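Local coordinates for cadherin-23 (Mus musculus, PDB 5UZ8), which probably acts as a calcium-dependent adhesion protein in the mechanotransduction of hearing, its extracellular cadherin repeats being joined in series through bound calcium ions, at residues 10-15 against 98-103; 19-24 against 106-111; 124-129 against 214-219; 148-153 against 193-198; 291-296 against 311-316. All blocks are in the same frame, centred on the assembly; numbering follows the deposited sequence. Where two conformers were deposited one is given.

Interactions 1 and 2 both use strand 97-107, interaction 1 where the loop enters strand 15-20 and interaction 2 where that strand ends, their centres about 24 Å apart. Interaction 2 supplies ligands to three calcium ions and meets interaction 4, which shares one of these ions; N110 ND2 lies 3.1 Å from D193 OD1, probably as a hydrogen bond. Interaction 3 repeats the calcium-binding scheme of interaction 2 at the next junction, the two centres about 52 Å apart, and adds glutathione. Interaction 4 is nested in the chain loop that interaction 3 closes. Interaction 5, metal-free, lies in the last cadherin domain of this fragment, its centre about 36 Å from that of interaction 3.

Interaction 1 (10-15 against 98-103)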
# COMPACT_ATOMS: atom_id res chain seq x y z
N PHE A 10 -30.33 -48.90 1.93
CA PHE A 10 -31.75 -48.96 2.19
C PHE A 10 -32.11 -48.03 3.37
O PHE A 10 -31.46 -48.06 4.40
CB PHE A 10 -32.17 -50.39 2.51
CG PHE A 10 -32.18 -51.31 1.32
CD1 PHE A 10 -32.93 -51.01 0.17
CD2 PHE A 10 -31.48 -52.51 1.36
CE1 PHE A 10 -32.98 -51.90 -0.90
CE2 PHE A 10 -31.52 -53.41 0.29
CZ PHE A 10 -32.29 -53.11 -0.84
N GLY A 11 -33.16 -47.24 3.20
CA GLY A 11 -33.57 -46.26 4.23
C GLY A 11 -32.86 -44.92 4.24
O GLY A 11 -33.06 -44.12 5.15
N ILE A 12 -32.05 -44.63 3.21
CA ILE A 12 -31.31 -43.39 3.17
C ILE A 12 -32.29 -42.22 3.00
O ILE A 12 -33.18 -42.27 2.14
CB ILE A 12 -30.24 -43.41 2.04
CG1 ILE A 12 -29.35 -42.18 2.06
CG2 ILE A 12 -30.85 -43.57 0.66
CD1 ILE A 12 -28.50 -42.07 3.31
N THR A 13 -32.14 -41.18 3.84
CA THR A 13 -33.10 -40.08 3.86
C THR A 13 -32.81 -39.06 2.77
O THR A 13 -33.74 -38.54 2.17
CB THR A 13 -33.11 -39.35 5.21
OG1 THR A 13 -31.77 -38.97 5.55
CG2 THR A 13 -33.68 -40.25 6.27
N TYR A 14 -31.53 -38.76 2.57
CA TYR A 14 -31.03 -37.87 1.53
C TYR A 14 -29.57 -38.20 1.27
O TYR A 14 -28.92 -38.83 2.12
CB TYR A 14 -31.17 -36.38 1.94
CG TYR A 14 -30.41 -36.03 3.20
CD1 TYR A 14 -29.04 -35.77 3.17
CD2 TYR A 14 -31.07 -35.92 4.44
CE1 TYR A 14 -28.34 -35.47 4.34
CE2 TYR A 14 -30.36 -35.60 5.59
CZ TYR A 14 -29.00 -35.38 5.52
OH TYR A 14 -28.26 -35.07 6.64
N TYR A 15 -29.05 -37.77 0.12
CA TYR A 15 -27.63 -37.87 -0.18
C TYR A 15 -26.91 -36.54 -0.04
O TYR A 15 -27.48 -35.48 -0.28
CB TYR A 15 -27.41 -38.35 -1.61
CG TYR A 15 -27.90 -39.74 -1.93
CD1 TYR A 15 -27.17 -40.86 -1.56
CD2 TYR A 15 -29.05 -39.93 -2.69
CE1 TYR A 15 -27.59 -42.14 -1.91
CE2 TYR A 15 -29.49 -41.20 -3.03
CZ TYR A 15 -28.77 -42.30 -2.64
OH TYR A 15 -29.20 -43.57 -3.00
N ALA A 98 -39.40 -43.65 -7.13
CA ALA A 98 -39.08 -43.02 -5.88
C ALA A 98 -38.24 -41.79 -6.18
O ALA A 98 -37.62 -41.71 -7.24
CB ALA A 98 -38.29 -43.96 -5.00
N GLU A 99 -38.25 -40.85 -5.24
CA GLU A 99 -37.52 -39.61 -5.35
C GLU A 99 -36.79 -39.33 -4.05
O GLU A 99 -37.25 -39.70 -2.99
CB GLU A 99 -38.47 -38.47 -5.65
CG GLU A 99 -38.95 -38.51 -7.09
CD GLU A 99 -39.85 -37.35 -7.45
OE1 GLU A 99 -39.92 -36.36 -6.69
OE2 GLU A 99 -40.46 -37.44 -8.53
N ILE A 100 -35.65 -38.68 -4.16
CA ILE A 100 -34.87 -38.37 -2.98
C ILE A 100 -34.09 -37.08 -3.19
O ILE A 100 -33.67 -36.79 -4.31
CB ILE A 100 -33.93 -39.54 -2.66
CG1 ILE A 100 -33.27 -39.35 -1.29
CG2 ILE A 100 -32.89 -39.77 -3.75
CD1 ILE A 100 -32.57 -40.59 -0.78
N PRO A 101 -33.88 -36.30 -2.12
CA PRO A 101 -33.07 -35.10 -2.27
C PRO A 101 -31.58 -35.37 -2.25
O PRO A 101 -31.10 -36.30 -1.56
CB PRO A 101 -33.46 -34.22 -1.07
CG PRO A 101 -34.49 -34.96 -0.32
CD PRO A 101 -34.55 -36.35 -0.80
N VAL A 102 -30.87 -34.51 -2.97
CA VAL A 102 -29.42 -34.46 -2.94
C VAL A 102 -28.98 -33.06 -2.56
O VAL A 102 -29.54 -32.07 -3.06
CB VAL A 102 -28.77 -34.90 -4.28
CG1 VAL A 102 -27.25 -34.83 -4.19
CG2 VAL A 102 -29.19 -36.32 -4.65
N TYR A 103 -27.99 -32.99 -1.68
CA TYR A 103 -27.44 -31.71 -1.22
C TYR A 103 -25.91 -31.73 -1.45
O TYR A 103 -25.19 -32.41 -0.71
CB TYR A 103 -27.75 -31.46 0.25
CG TYR A 103 -29.22 -31.54 0.64
CD1 TYR A 103 -30.11 -30.52 0.34
CD2 TYR A 103 -29.72 -32.63 1.35
CE1 TYR A 103 -31.45 -30.58 0.70
CE2 TYR A 103 -31.06 -32.72 1.69
CZ TYR A 103 -31.92 -31.69 1.37
OH TYR A 103 -33.23 -31.78 1.77
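Y15 and V102 form a parallel bridge: Y15 N donates to P101 O at 3.0 Å, in the carbonyl plane, and Y15 O accepts from Y103 N at 2.9 Å while V102 CA lends a C-H contact to the same oxygen. Ahead of this bridge segment 10-15 is irregular, and side chains take over. In I100, CG1 stands anti to the backbone N (chi1 -170°), which sets it 3.6 Å from T13 O. I100 CD1 comes within 3.4 Å of I12 O and 3.7 Å of I12 CG2. The other branch, I100 CG2, meets the edge of the Y15 ring at CE2 (3.8 Å), whereas I12 CG1 lies over one face of that ring, offset toward the rim. Y14 and Y103 form an offset edge-to-face pair, the edge of Y103 directed at the face of Y14, with centroids 5.4 Å apart and planes at 75°. Y103 CE2 also touches Y14 CB at 3.7 Å. The Y15 hydroxyl is hydrogen-bonded to K8 O, two residues before the segment. Two backbone bonds thus fix the start of strand 15-20, and the loop before them rests on apolar and aromatic side chains packed also against backbone carbonyls, without a salt bridge.

Interaction 2 (19-24 against 106-111). With CA (calcium ion), chain J; CA (calcium ion), chain K; CA (calcium ion), chain I.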
# COMPACT_ATOMS: atom_id res chain seq x y z
N VAL A 19 -18.19 -30.76 -2.86
CA VAL A 19 -17.69 -30.52 -4.20
C VAL A 19 -16.82 -29.28 -4.14
O VAL A 19 -17.27 -28.23 -3.68
CB VAL A 19 -18.83 -30.27 -5.18
CG1 VAL A 19 -18.33 -29.87 -6.55
CG2 VAL A 19 -19.72 -31.52 -5.28
N LEU A 20 -15.60 -29.38 -4.64
CA LEU A 20 -14.74 -28.18 -4.72
C LEU A 20 -15.26 -27.25 -5.78
O LEU A 20 -15.51 -27.68 -6.92
CB LEU A 20 -13.30 -28.54 -5.06
CG LEU A 20 -12.56 -29.45 -4.10
CD1 LEU A 20 -11.23 -29.87 -4.72
CD2 LEU A 20 -12.32 -28.74 -2.78
N GLU A 21 -15.41 -25.98 -5.45
CA GLU A 21 -15.70 -25.01 -6.51
C GLU A 21 -14.65 -25.12 -7.62
O GLU A 21 -13.51 -25.47 -7.37
CB GLU A 21 -15.78 -23.59 -5.97
CG GLU A 21 -14.47 -23.03 -5.47
CD GLU A 21 -14.51 -21.53 -5.24
OE1 GLU A 21 -13.84 -21.06 -4.28
OE2 GLU A 21 -15.18 -20.84 -6.03
N GLY A 22 -15.09 -24.88 -8.85
CA GLY A 22 -14.22 -24.97 -10.00
C GLY A 22 -14.07 -26.34 -10.62
O GLY A 22 -13.34 -26.48 -11.62
N ALA A 23 -14.72 -27.36 -10.05
CA ALA A 23 -14.71 -28.70 -10.61
C ALA A 23 -15.08 -28.60 -12.09
O ALA A 23 -16.11 -27.98 -12.45
CB ALA A 23 -15.71 -29.58 -9.88
N THR A 24 -14.25 -29.16 -12.94
CA THR A 24 -14.44 -28.98 -14.39
C THR A 24 -15.65 -29.77 -14.90
O THR A 24 -16.00 -30.83 -14.36
CB THR A 24 -13.16 -29.39 -15.17
OG1 THR A 24 -12.71 -30.66 -14.71
CG2 THR A 24 -12.07 -28.36 -14.99
N ILE A 106 -20.83 -27.03 -1.53
CA ILE A 106 -19.73 -26.44 -2.29
C ILE A 106 -18.63 -26.00 -1.31
O ILE A 106 -18.90 -25.42 -0.26
CB ILE A 106 -20.21 -25.29 -3.20
CG1 ILE A 106 -21.38 -25.74 -4.09
CG2 ILE A 106 -19.09 -24.79 -4.08
CD1 ILE A 106 -21.12 -27.05 -4.80
N VAL A 107 -17.37 -26.28 -1.68
CA VAL A 107 -16.22 -26.01 -0.81
C VAL A 107 -15.42 -24.88 -1.44
O VAL A 107 -15.09 -24.92 -2.63
CB VAL A 107 -15.34 -27.24 -0.72
CG1 VAL A 107 -14.09 -26.97 0.11
CG2 VAL A 107 -16.13 -28.39 -0.12
N ASP A 108 -15.15 -23.86 -0.63
CA ASP A 108 -14.37 -22.70 -1.06
C ASP A 108 -12.93 -23.14 -1.33
O ASP A 108 -12.32 -23.86 -0.52
CB ASP A 108 -14.40 -21.67 0.08
CG ASP A 108 -13.66 -20.37 -0.21
OD1 ASP A 108 -13.68 -19.88 -1.38
OD2 ASP A 108 -13.12 -19.80 0.77
N ILE A 109 -12.37 -22.65 -2.42
CA ILE A 109 -10.92 -22.70 -2.67
C ILE A 109 -10.37 -21.27 -2.70
O ILE A 109 -11.12 -20.30 -2.87
CB ILE A 109 -10.53 -23.47 -3.97
CG1 ILE A 109 -10.81 -22.64 -5.22
CG2 ILE A 109 -11.22 -24.83 -4.02
CD1 ILE A 109 -10.52 -23.34 -6.54
N ASN A 110 -9.07 -21.13 -2.53
CA ASN A 110 -8.45 -19.84 -2.47
C ASN A 110 -8.15 -19.32 -3.88
O ASN A 110 -6.99 -19.27 -4.31
CB ASN A 110 -7.19 -19.86 -1.60
CG ASN A 110 -6.66 -18.47 -1.32
OD1 ASN A 110 -7.42 -17.51 -1.37
ND2 ASN A 110 -5.38 -18.35 -1.03
N ASP A 111 -9.22 -18.91 -4.56
CA ASP A 111 -9.12 -18.45 -5.95
C ASP A 111 -9.27 -16.93 -6.15
O ASP A 111 -9.31 -16.47 -7.29
CB ASP A 111 -10.07 -19.25 -6.88
CG ASP A 111 -11.55 -19.15 -6.50
OD1 ASP A 111 -11.92 -18.77 -5.36
OD2 ASP A 111 -12.39 -19.56 -7.35
CA CA J . -13.17 -19.01 -3.37
CA CA K . -14.55 -18.72 -6.98
CA CA I . -8.11 -15.25 -1.13
O HOH W 1 -13.94 -16.55 -7.68
O HOH W 2 -14.83 -19.18 -9.37
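E21 carries the tight part of this contact, its carboxylate spanning two calcium ions. E21 OE1 binds one at 2.3 Å and also accepts I109 N at 2.9 Å through its anti lone pair; E21 OE2 binds the other. E21 CG sits between the backbone N and the carbonyl carbon (chi1 68°) and packs on I109 CG1 at 3.7 Å. D111 reaches toward E21 tip to tip, the carboxylate planes 74° apart, and bridges the same ions, while D108 OD1 and I109 O complete the share of 106-111 in the first. Y76 and S145 are further polar partners of E21 and D108. Backbone bonds of the parallel strand pair, V107 N to V19 O and E21 N to V107 O, lead into the site. The looser side is the exposed L20, whose CD2 touches V107 CG1 at 3.8 Å. Two waters bind the second ion. E77 serves both ions, D144 the first and D75 the second. E21 OE1 and D108 OD1, only 3.1 Å apart, would probably repel without the metal, consistent with calcium-dependent cadherin junctions.

Interaction 3 (124-129 against 214-219); sequences AVFEDI and LDVNDC. With CA (calcium ion), chain F; CA (calcium ion), chain G; CA (calcium ion), chain E; GSH (glutathione), chain L.
The F126 ring takes L214 CD1 over the centre of one face, 4.1 Å from the centroid, a CH-pi contact only 11° off the ring normal. At the ring's edge, in plane, lies D215 O, 3.6 Å from F126 CD1. The carboxylates of E127 and D218 meet tip to tip with planes 75° apart, and each bridges two calcium ions. E127 OE2 binds one ion at 2.3 Å and receives V216 N on its anti lone pair at 3.0 Å; D215 OD1, V216 O and D251 join that ion. The other is held by E127 OE1, D218 OD2, D178, glutathione OE1 and a water that donates to glutathione O12. E180 serves both, and R179 also engages the E127 and D215 carboxylates. V216 CG2 packs against the D128 carboxylate, 3.8 Å from D128 CG, the side chains crossing at about a right angle. Backbone bonds from L214 N to V125 O and E127 N to L214 O join strand 121-126, an edge strand of its sheet, to strand 204-214; residues 215-219 then run as a linker toward strand 227-233.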
# COMPACT_ATOMS: atom_id res chain seq x y z
N ALA A 124 1.23 13.57 2.51
CA ALA A 124 2.34 14.48 2.78
C ALA A 124 2.38 14.73 4.26
O ALA A 124 1.32 14.97 4.88
CB ALA A 124 2.15 15.80 2.04
N VAL A 125 3.57 14.70 4.83
CA VAL A 125 3.74 14.92 6.26
C VAL A 125 4.90 15.85 6.46
O VAL A 125 5.84 15.81 5.69
CB VAL A 125 3.97 13.62 7.04
CG1 VAL A 125 2.74 12.70 6.93
CG2 VAL A 125 5.23 12.89 6.60
N PHE A 126 4.86 16.64 7.53
CA PHE A 126 6.00 17.49 7.87
C PHE A 126 7.13 16.64 8.44
O PHE A 126 6.90 15.64 9.10
CB PHE A 126 5.59 18.61 8.82
CG PHE A 126 4.80 19.71 8.16
CD1 PHE A 126 5.44 20.72 7.44
CD2 PHE A 126 3.41 19.73 8.23
CE1 PHE A 126 4.71 21.72 6.81
CE2 PHE A 126 2.67 20.73 7.60
CZ PHE A 126 3.31 21.72 6.90
N GLU A 127 8.35 17.04 8.14
CA GLU A 127 9.54 16.33 8.59
C GLU A 127 9.67 16.21 10.10
O GLU A 127 10.38 15.30 10.58
CB GLU A 127 10.81 16.94 7.96
CG GLU A 127 11.11 18.38 8.35
CD GLU A 127 12.45 18.85 7.83
OE1 GLU A 127 13.42 18.06 7.94
OE2 GLU A 127 12.54 19.96 7.24
N ASP A 128 8.97 17.05 10.85
CA ASP A 128 8.99 16.95 12.31
C ASP A 128 7.86 16.09 12.90
O ASP A 128 7.60 16.10 14.10
CB ASP A 128 9.04 18.34 12.96
CG ASP A 128 7.81 19.17 12.68
OD1 ASP A 128 6.96 18.74 11.88
OD2 ASP A 128 7.70 20.28 13.28
N ILE A 129 7.15 15.36 12.04
CA ILE A 129 6.09 14.45 12.48
C ILE A 129 6.60 13.50 13.57
O ILE A 129 7.71 12.96 13.46
CB ILE A 129 5.54 13.64 11.30
CG1 ILE A 129 4.36 12.78 11.72
CG2 ILE A 129 6.64 12.78 10.65
CD1 ILE A 129 3.60 12.24 10.53
N LEU A 214 7.37 17.27 3.92
CA LEU A 214 7.29 18.73 3.81
C LEU A 214 8.31 19.42 4.71
O LEU A 214 8.58 18.96 5.82
CB LEU A 214 5.87 19.20 4.16
CG LEU A 214 4.77 18.53 3.34
CD1 LEU A 214 3.40 18.98 3.82
CD2 LEU A 214 4.95 18.79 1.86
N ASP A 215 8.82 20.57 4.26
CA ASP A 215 9.91 21.27 4.94
C ASP A 215 9.44 21.96 6.21
O ASP A 215 8.34 22.55 6.24
CB ASP A 215 10.51 22.30 4.00
CG ASP A 215 11.87 22.78 4.44
OD1 ASP A 215 12.70 21.96 4.91
OD2 ASP A 215 12.09 24.01 4.28
N VAL A 216 10.27 21.90 7.22
CA VAL A 216 10.24 22.77 8.39
C VAL A 216 11.54 23.55 8.34
O VAL A 216 12.57 23.04 7.84
CB VAL A 216 10.19 21.91 9.67
CG1 VAL A 216 10.39 22.71 10.95
CG2 VAL A 216 8.88 21.17 9.68
N ASN A 217 11.50 24.80 8.78
CA ASN A 217 12.73 25.58 8.80
C ASN A 217 13.58 25.12 9.98
O ASN A 217 13.49 25.70 11.06
CB ASN A 217 12.45 27.08 8.93
CG ASN A 217 13.70 27.90 8.72
OD1 ASN A 217 14.54 27.54 7.89
ND2 ASN A 217 13.85 28.97 9.48
N ASP A 218 14.37 24.06 9.82
CA ASP A 218 15.18 23.55 10.93
C ASP A 218 16.68 23.66 10.69
O ASP A 218 17.44 23.14 11.47
CB ASP A 218 14.79 22.12 11.32
CG ASP A 218 14.84 21.10 10.13
OD1 ASP A 218 14.93 21.45 8.93
OD2 ASP A 218 14.74 19.88 10.45
N CYS A 219 17.08 24.36 9.64
CA CYS A 219 18.50 24.55 9.34
C CYS A 219 18.84 26.05 9.32
O CYS A 219 18.23 26.84 8.62
CB CYS A 219 18.86 23.88 8.04
SG CYS A 219 18.43 22.12 8.12
CA CA F . 14.10 21.59 6.73
CA CA G . 15.61 18.52 8.67
CA CA E . 16.72 27.75 7.08
N1 GSH L . 19.55 15.71 13.65
CA1 GSH L . 18.43 16.63 13.49
C1 GSH L . 17.19 15.84 13.16
O11 GSH L . 17.31 14.60 13.01
O12 GSH L . 16.11 16.46 13.03
CB1 GSH L . 18.70 17.66 12.38
CG1 GSH L . 18.85 17.02 11.00
CD1 GSH L . 18.81 18.06 9.91
OE1 GSH L . 17.78 18.65 9.62
N2 GSH L . 19.96 18.25 9.27
CA2 GSH L . 20.07 19.05 8.07
C2 GSH L . 20.66 18.27 6.93
O2 GSH L . 21.28 18.86 6.07
CB2 GSH L . 20.90 20.30 8.38
SG2 GSH L . 20.03 21.28 9.60
N3 GSH L . 20.39 16.96 6.90
CA3 GSH L . 20.82 16.08 5.83
C3 GSH L . 21.78 15.01 6.30
O31 GSH L . 22.27 14.27 5.41
O32 GSH L . 22.02 14.86 7.52
O HOH W 3 15.17 16.83 10.40

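Interaction 4 (148-153 against 193-198). With CA (calcium ion), chain I.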
# COMPACT_ATOMS: atom_id res chain seq x y z
N PHE A 148 -8.86 -18.19 3.83
CA PHE A 148 -8.56 -17.75 2.50
C PHE A 148 -8.86 -16.29 2.22
O PHE A 148 -8.41 -15.75 1.20
CB PHE A 148 -9.33 -18.64 1.50
CG PHE A 148 -8.93 -20.08 1.50
CD1 PHE A 148 -7.67 -20.51 1.94
CD2 PHE A 148 -9.79 -21.02 0.95
CE1 PHE A 148 -7.31 -21.84 1.87
CE2 PHE A 148 -9.43 -22.35 0.86
CZ PHE A 148 -8.18 -22.78 1.34
N ALA A 149 -9.62 -15.64 3.10
CA ALA A 149 -9.95 -14.20 2.96
C ALA A 149 -9.36 -13.33 4.09
O ALA A 149 -9.64 -12.12 4.14
CB ALA A 149 -11.46 -14.02 2.89
N LEU A 150 -8.56 -13.93 4.98
CA LEU A 150 -7.84 -13.18 5.98
C LEU A 150 -6.59 -12.62 5.33
O LEU A 150 -5.92 -13.33 4.59
CB LEU A 150 -7.46 -14.04 7.17
CG LEU A 150 -8.63 -14.58 7.97
CD1 LEU A 150 -8.12 -15.34 9.19
CD2 LEU A 150 -9.54 -13.42 8.40
N ILE A 151 -6.32 -11.35 5.61
CA ILE A 151 -5.28 -10.57 4.96
C ILE A 151 -4.19 -10.14 5.96
O ILE A 151 -4.48 -9.64 7.01
CB ILE A 151 -5.88 -9.34 4.28
CG1 ILE A 151 -6.81 -9.80 3.16
CG2 ILE A 151 -4.80 -8.40 3.72
CD1 ILE A 151 -7.62 -8.69 2.55
N GLU A 152 -2.93 -10.36 5.59
CA GLU A 152 -1.76 -9.95 6.36
C GLU A 152 -1.04 -8.87 5.53
O GLU A 152 -0.65 -9.14 4.40
CB GLU A 152 -0.87 -11.19 6.55
CG GLU A 152 0.47 -10.97 7.21
CD GLU A 152 1.18 -12.26 7.58
OE1 GLU A 152 0.90 -13.35 7.02
OE2 GLU A 152 2.05 -12.20 8.46
N TYR A 153 -0.96 -7.64 6.06
CA TYR A 153 -0.23 -6.54 5.44
C TYR A 153 1.24 -6.53 5.80
O TYR A 153 1.63 -6.88 6.91
CB TYR A 153 -0.84 -5.19 5.83
CG TYR A 153 -2.27 -5.08 5.37
CD1 TYR A 153 -2.57 -4.83 4.05
CD2 TYR A 153 -3.31 -5.27 6.24
CE1 TYR A 153 -3.89 -4.73 3.61
CE2 TYR A 153 -4.63 -5.21 5.80
CZ TYR A 153 -4.90 -4.91 4.46
OH TYR A 153 -6.20 -4.88 3.98
N ASP A 193 -3.00 -13.19 1.53
CA ASP A 193 -4.09 -13.89 2.18
C ASP A 193 -3.61 -15.19 2.82
O ASP A 193 -2.43 -15.50 2.78
CB ASP A 193 -5.28 -14.07 1.21
CG ASP A 193 -5.01 -15.08 0.12
OD1 ASP A 193 -4.04 -15.88 0.23
OD2 ASP A 193 -5.81 -15.10 -0.83
N ASN A 194 -4.55 -15.94 3.41
CA ASN A 194 -4.35 -17.32 3.85
C ASN A 194 -3.16 -17.50 4.82
O ASN A 194 -2.24 -18.29 4.57
CB ASN A 194 -4.25 -18.27 2.62
CG ASN A 194 -4.37 -19.75 2.98
OD1 ASN A 194 -4.88 -20.12 4.05
ND2 ASN A 194 -3.90 -20.61 2.06
N PRO A 195 -3.15 -16.70 5.91
CA PRO A 195 -2.01 -16.72 6.81
C PRO A 195 -1.73 -18.09 7.40
O PRO A 195 -2.64 -18.89 7.65
CB PRO A 195 -2.37 -15.64 7.87
CG PRO A 195 -3.87 -15.64 7.87
CD PRO A 195 -4.24 -15.83 6.41
N GLY A 196 -0.45 -18.39 7.56
CA GLY A 196 0.01 -19.62 8.14
C GLY A 196 0.13 -20.79 7.17
O GLY A 196 0.75 -21.79 7.49
N ASP A 197 -0.46 -20.69 5.98
CA ASP A 197 -0.41 -21.81 5.03
C ASP A 197 0.93 -21.71 4.27
O ASP A 197 1.69 -20.73 4.42
CB ASP A 197 -1.65 -21.75 4.10
CG ASP A 197 -2.00 -23.09 3.42
OD1 ASP A 197 -1.19 -24.04 3.43
OD2 ASP A 197 -3.12 -23.19 2.85
N VAL A 198 1.24 -22.73 3.48
CA VAL A 198 2.46 -22.70 2.66
C VAL A 198 2.37 -21.63 1.58
O VAL A 198 1.27 -21.33 1.10
CB VAL A 198 2.79 -24.07 2.00
CG1 VAL A 198 3.44 -24.99 3.03
CG2 VAL A 198 1.57 -24.71 1.35
CA CA I . -8.11 -15.25 -1.13
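Metal coordination joins F148 and D193: the carbonyl O of F148 binds a calcium ion at 2.4 Å and D193 OD2 binds it at 2.3 Å, the two oxygens being 3.4 Å apart. D193 CG lies between its backbone N and carbonyl carbon (chi1 71°), which places it 3.6 Å from F148 O; R203 is a further partner of the D193 side chain. Hydrogen bonding across the segments is slight. N194 N reaches L150 O in a weak bond, bent to 126° at the hydrogen, and D193 CA makes a C-H contact to the same oxygen at 3.1 Å. Within 193-198 the polar links are firmer: N194 ND2 donates to D197 OD2 at 2.8 Å, across the type II turn from N194 to D197. Van der Waals contacts supply the rest. The F148 ring and the N194 amide run alongside each other, their planes 88° apart, with the amide at the ring's edge and N194 OD1 3.5 Å from F148 CD1. L150 CB rests on P195 CD at 3.8 Å, and E152 OE1 passes P195 CB on the way to its salt bridge with R202. N110 and N112 of the linker, with D142 and D144, complete the calcium site at the head of the second domain, as in cadherin junctions.

Interaction 5 (291-296 against 311-316)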
# COMPACT_ATOMS: atom_id res chain seq x y z
N PHE A 291 38.97 46.91 10.87
CA PHE A 291 37.61 46.59 11.22
C PHE A 291 37.51 45.08 11.40
O PHE A 291 38.13 44.34 10.62
CB PHE A 291 36.68 47.02 10.10
CG PHE A 291 36.78 48.47 9.75
CD1 PHE A 291 37.70 48.91 8.81
CD2 PHE A 291 35.98 49.40 10.39
CE1 PHE A 291 37.80 50.24 8.49
CE2 PHE A 291 36.06 50.74 10.05
CZ PHE A 291 36.98 51.16 9.11
N ASN A 292 36.78 44.65 12.43
CA ASN A 292 36.32 43.25 12.47
C ASN A 292 34.80 43.29 12.51
O ASN A 292 34.18 43.54 13.52
CB ASN A 292 36.93 42.41 13.60
CG ASN A 292 36.98 40.90 13.25
OD1 ASN A 292 36.65 40.50 12.14
ND2 ASN A 292 37.40 40.09 14.19
N LEU A 293 34.25 43.10 11.33
CA LEU A 293 32.81 43.21 11.08
C LEU A 293 32.16 41.88 11.36
O LEU A 293 32.82 40.81 11.26
CB LEU A 293 32.54 43.58 9.64
CG LEU A 293 33.24 44.84 9.13
CD1 LEU A 293 33.01 45.08 7.63
CD2 LEU A 293 32.78 46.01 9.94
N THR A 294 30.89 41.93 11.74
CA THR A 294 30.10 40.72 11.86
C THR A 294 29.12 40.69 10.71
O THR A 294 28.35 41.65 10.53
CB THR A 294 29.33 40.71 13.18
OG1 THR A 294 30.27 40.65 14.25
CG2 THR A 294 28.48 39.47 13.26
N VAL A 295 29.19 39.64 9.90
CA VAL A 295 28.32 39.48 8.72
C VAL A 295 27.25 38.48 9.14
O VAL A 295 27.58 37.42 9.67
CB VAL A 295 29.09 38.96 7.51
CG1 VAL A 295 28.20 38.86 6.27
CG2 VAL A 295 30.27 39.87 7.20
N VAL A 296 26.00 38.82 8.90
CA VAL A 296 24.87 37.99 9.32
C VAL A 296 24.12 37.57 8.07
O VAL A 296 23.88 38.40 7.20
CB VAL A 296 23.91 38.79 10.19
CG1 VAL A 296 22.78 37.93 10.74
CG2 VAL A 296 24.64 39.50 11.31
N LEU A 311 34.50 39.27 9.54
CA LEU A 311 35.20 39.76 8.35
C LEU A 311 36.21 40.82 8.82
O LEU A 311 35.80 41.88 9.30
CB LEU A 311 34.23 40.35 7.33
CG LEU A 311 34.85 41.07 6.11
CD1 LEU A 311 35.72 40.14 5.29
CD2 LEU A 311 33.78 41.73 5.24
N LEU A 312 37.49 40.48 8.74
CA LEU A 312 38.55 41.43 9.09
C LEU A 312 38.83 42.26 7.85
O LEU A 312 39.03 41.71 6.77
CB LEU A 312 39.80 40.70 9.53
CG LEU A 312 41.08 41.52 9.60
CD1 LEU A 312 40.94 42.79 10.45
CD2 LEU A 312 42.21 40.62 10.10
N VAL A 313 38.82 43.59 7.98
CA VAL A 313 39.20 44.46 6.87
C VAL A 313 40.36 45.34 7.29
O VAL A 313 40.25 46.09 8.26
CB VAL A 313 38.05 45.37 6.45
CG1 VAL A 313 38.46 46.19 5.23
CG2 VAL A 313 36.81 44.55 6.16
N GLU A 314 41.49 45.21 6.61
CA GLU A 314 42.65 46.07 6.84
C GLU A 314 42.78 47.04 5.68
O GLU A 314 42.31 46.77 4.57
CB GLU A 314 43.94 45.27 7.06
CG GLU A 314 44.50 44.55 5.83
CD GLU A 314 45.96 44.14 5.99
OE1 GLU A 314 46.57 43.70 4.98
OE2 GLU A 314 46.48 44.25 7.13
N VAL A 315 43.39 48.19 5.94
CA VAL A 315 43.51 49.20 4.90
C VAL A 315 44.98 49.26 4.53
O VAL A 315 45.83 49.39 5.42
CB VAL A 315 43.00 50.58 5.37
CG1 VAL A 315 43.12 51.59 4.24
CG2 VAL A 315 41.56 50.49 5.87
N ILE A 316 45.28 49.15 3.25
CA ILE A 316 46.69 49.10 2.83
C ILE A 316 47.09 50.38 2.09
O ILE A 316 46.27 51.01 1.39
CB ILE A 316 47.02 47.84 2.00
CG1 ILE A 316 46.09 47.70 0.80
CG2 ILE A 316 46.95 46.60 2.89
CD1 ILE A 316 46.24 46.41 0.03
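L293 and L311 run alongside each other in one direction from their hydrogen-bonded antiparallel pair, L293 CD1 4.2 Å from L311 CD2. They get there by different torsions: CG of L293 is anti to its carbonyl carbon (chi1 -55°), whereas CG of L311 is anti to its backbone N (chi1 172°). L293 CD1 also crosses V313 CG2 at 4.1 Å, and V295 CG2 meets L311 CB on the same face. F291 shares that face; its CD1 approaches V313 O with the oxygen near the ring plane, and the ring packs edge-to-face with F270. These strands form the hairpin 290-298/306-316 of the cadherin beta sandwich, tied here by four backbone bonds, among them V313 N to F291 O at 2.8 Å and L311 N to L293 O at 2.9 Å. On the other face, at the non-hydrogen-bonded pair N292-L312, L312 CG is anti to its backbone N (chi1 166°), and L312 CD1 lies 3.2 Å from F291 O. In one of its two conformers N292 OD1 is hydrogen-bonded to Q227 NE2 of strand 227-233, which lies on the far side of strand 306-316.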